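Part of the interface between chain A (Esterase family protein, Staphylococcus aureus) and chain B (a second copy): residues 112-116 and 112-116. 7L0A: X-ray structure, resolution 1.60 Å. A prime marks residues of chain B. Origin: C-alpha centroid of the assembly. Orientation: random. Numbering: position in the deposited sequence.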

ATOM      1  N   GLN A 112       6.625 -10.665   2.621  1.00 19.04           N
ATOM      2  CA  GLN A 112       7.024 -10.815   1.227  1.00 20.05           C
ATOM      3  C   GLN A 112       6.863  -9.520   0.447  1.00 22.81           C
ATOM      4  O   GLN A 112       7.789  -9.127  -0.285  1.00 26.96           O
ATOM      5  CB  GLN A 112       6.229 -11.940   0.545  1.00 22.59           C
ATOM      6  CG  GLN A 112       6.605 -13.333   1.016  1.00 20.22           C
ATOM      7  CD  GLN A 112       8.049 -13.696   0.724  1.00 24.10           C
ATOM      8  OE1 GLN A 112       8.434 -13.881  -0.421  1.00 22.88           O
ATOM      9  NE2 GLN A 112       8.850 -13.829   1.774  1.00 26.45           N
ATOM     10  N   ILE A 113       5.754  -8.800   0.633  1.00 17.62           N
ATOM     11  CA  ILE A 113       5.476  -7.699  -0.277  1.00 18.10           C
ATOM     12  C   ILE A 113       5.930  -6.342   0.247  1.00 23.50           C
ATOM     13  O   ILE A 113       5.935  -5.368  -0.518  1.00 28.52           O
ATOM     14  CB  ILE A 113       3.990  -7.588  -0.663  1.00 21.57           C
ATOM     15  CG1 ILE A 113       3.100  -7.201   0.508  1.00 23.16           C
ATOM     16  CG2 ILE A 113       3.529  -8.897  -1.323  1.00 25.78           C
ATOM     17  CD1 ILE A 113       1.698  -6.786   0.067  1.00 28.87           C
ATOM     18  N   PHE A 114       6.283  -6.233   1.518  1.00 14.49           N
ATOM     19  CA  PHE A 114       6.727  -4.995   2.132  1.00 17.18           C
ATOM     20  C   PHE A 114       8.144  -5.140   2.694  1.00 17.88           C
ATOM     21  O   PHE A 114       8.598  -6.252   2.991  1.00 18.06           O
ATOM     22  CB  PHE A 114       5.817  -4.558   3.280  1.00 19.48           C
ATOM     23  CG  PHE A 114       4.489  -4.041   2.857  1.00 16.99           C
ATOM     24  CD1 PHE A 114       4.386  -2.897   2.111  1.00 20.64           C
ATOM     25  CD2 PHE A 114       3.331  -4.686   3.256  1.00 15.52           C
ATOM     26  CE1 PHE A 114       3.150  -2.395   1.752  1.00 21.58           C
ATOM     27  CE2 PHE A 114       2.081  -4.192   2.896  1.00 18.01           C
ATOM     28  CZ  PHE A 114       2.003  -3.039   2.136  1.00 23.10           C
ATOM     29  N   PRO A 115       8.875  -4.002   2.888  1.00 18.23           N
ATOM     30  CA  PRO A 115      10.246  -4.016   3.454  1.00 17.94           C
ATOM     31  C   PRO A 115      10.293  -4.191   4.970  1.00 19.24           C
ATOM     32  O   PRO A 115      10.652  -3.290   5.743  1.00 19.21           O
ATOM     33  CB  PRO A 115      10.797  -2.653   3.002  1.00 20.32           C
ATOM     34  CG  PRO A 115       9.539  -1.773   2.991  1.00 22.74           C
ATOM     35  CD  PRO A 115       8.463  -2.651   2.433  1.00 22.36           C
ATOM     36  N   LEU A 116       9.928  -5.391   5.392  1.00 18.22           N
ATOM     37  CA  LEU A 116       9.817  -5.760   6.799  1.00 18.89           C
ATOM     38  C   LEU A 116      10.888  -6.763   7.166  1.00 18.60           C
ATOM     39  O   LEU A 116      11.106  -7.736   6.442  1.00 20.30           O
ATOM     40  CB  LEU A 116       8.450  -6.366   7.089  1.00 18.98           C
ATOM     41  CG  LEU A 116       7.272  -5.500   6.655  1.00 14.55           C
ATOM     42  CD1 LEU A 116       5.972  -6.239   6.979  1.00 18.23           C
ATOM     43  CD2 LEU A 116       7.287  -4.149   7.280  1.00 18.58           C
TER
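Chain B, residues 112-116: QIFPL

How does the chain B stretch lie on chain A? It repeats the same conformation: a helix ends at Ile113′, Phe114′ leaves helical phi/psi with an extended backbone (-120/160), and Pro115′ and Leu116′ continue as loop. The directions from CA 113 to CA 115 differ by 146°, so the two copies run roughly antiparallel. Ile113 sits beside Phe114′ and Phe114 beside Ile113′, with CA atoms 5.5 Å apart in both pairs.

What does Ile113′ rest against? Covering the most surface on its chain, as Ile113 does on the other, it faces Pro115, whose CD lies 3.9 Å from Ile113′ CB and 3.5 Å from Ile113′ O. The reciprocal pair, Ile113 CB and Pro115′ CD, is 4.0 Å apart. Each proline points its CA-to-CB bond toward the other stretch.

Do the backbones bond to each other? No hydrogen bond joins the stretches. Ile113 O and Ile113′ O approach to 2.7 Å, but both are acceptors, so this close approach is not itself a hydrogen bond.

Where do the phenylalanines meet? Both start sideways with chi1 in m, yet their rings converge, bringing Phe114 CE1 within 3.5 Å of Phe114′ CE1. The ring planes meet obliquely at 48°, an apolar contact between buried side chains.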

ATOM      1  N   GLN B 112      10.583   0.411  -4.652  1.00 16.31           N
ATOM      2  CA  GLN B 112      11.322  -0.019  -3.468  1.00 18.30           C
ATOM      3  C   GLN B 112      10.467  -0.850  -2.527  1.00 20.96           C
ATOM      4  O   GLN B 112      10.931  -1.869  -2.000  1.00 20.78           O
ATOM      5  CB  GLN B 112      11.907   1.175  -2.708  1.00 16.14           C
ATOM      6  CG  GLN B 112      12.988   1.955  -3.437  1.00 19.51           C
ATOM      7  CD  GLN B 112      14.251   1.153  -3.686  1.00 29.07           C
ATOM      8  OE1 GLN B 112      14.994   0.866  -2.758  1.00 25.02           O
ATOM      9  NE2 GLN B 112      14.499   0.802  -4.941  1.00 27.32           N
ATOM     10  N   ILE B 113       9.231  -0.392  -2.249  1.00 15.47           N
ATOM     11  CA  ILE B 113       8.451  -1.024  -1.181  1.00 14.81           C
ATOM     12  C   ILE B 113       7.517  -2.138  -1.640  1.00 21.02           C
ATOM     13  O   ILE B 113       6.983  -2.870  -0.786  1.00 27.85           O
ATOM     14  CB  ILE B 113       7.592  -0.046  -0.355  1.00 16.48           C
ATOM     15  CG1 ILE B 113       6.509   0.663  -1.167  1.00 18.93           C
ATOM     16  CG2 ILE B 113       8.449   0.983   0.342  1.00 20.61           C
ATOM     17  CD1 ILE B 113       5.423   1.330  -0.284  1.00 22.46           C
ATOM     18  N   PHE B 114       7.289  -2.290  -2.943  1.00 15.66           N
ATOM     19  CA  PHE B 114       6.437  -3.342  -3.475  1.00 14.44           C
ATOM     20  C   PHE B 114       7.199  -4.266  -4.431  1.00 14.99           C
ATOM     21  O   PHE B 114       8.261  -3.905  -4.972  1.00 18.45           O
ATOM     22  CB  PHE B 114       5.206  -2.799  -4.231  1.00 16.04           C
ATOM     23  CG  PHE B 114       4.185  -2.121  -3.368  1.00 14.43           C
ATOM     24  CD1 PHE B 114       3.459  -2.846  -2.430  1.00 21.55           C
ATOM     25  CD2 PHE B 114       3.908  -0.782  -3.527  1.00 15.19           C
ATOM     26  CE1 PHE B 114       2.505  -2.212  -1.648  1.00 21.81           C
ATOM     27  CE2 PHE B 114       2.960  -0.159  -2.751  1.00 18.44           C
ATOM     28  CZ  PHE B 114       2.258  -0.880  -1.809  1.00 18.23           C
ATOM     29  N   PRO B 115       6.673  -5.482  -4.673  1.00 17.74           N
ATOM     30  CA  PRO B 115       7.376  -6.451  -5.557  1.00 20.09           C
ATOM     31  C   PRO B 115       7.132  -6.193  -7.041  1.00 15.98           C
ATOM     32  O   PRO B 115       6.465  -6.961  -7.755  1.00 21.11           O
ATOM     33  CB  PRO B 115       6.797  -7.793  -5.088  1.00 20.84           C
ATOM     34  CG  PRO B 115       5.401  -7.449  -4.662  1.00 20.69           C
ATOM     35  CD  PRO B 115       5.513  -6.084  -3.996  1.00 17.09           C
ATOM     36  N   LEU B 116       7.648  -5.061  -7.513  1.00 16.68           N
ATOM     37  CA  LEU B 116       7.442  -4.580  -8.867  1.00 16.65           C
ATOM     38  C   LEU B 116       8.749  -4.723  -9.632  1.00 20.91           C
ATOM     39  O   LEU B 116       9.819  -4.390  -9.107  1.00 22.23           O
ATOM     40  CB  LEU B 116       7.020  -3.114  -8.858  1.00 17.80           C
ATOM     41  CG  LEU B 116       5.834  -2.752  -7.966  1.00 16.43           C
ATOM     42  CD1 LEU B 116       5.485  -1.308  -8.065  1.00 19.73           C
ATOM     43  CD2 LEU B 116       4.663  -3.639  -8.369  1.00 19.91           C
TER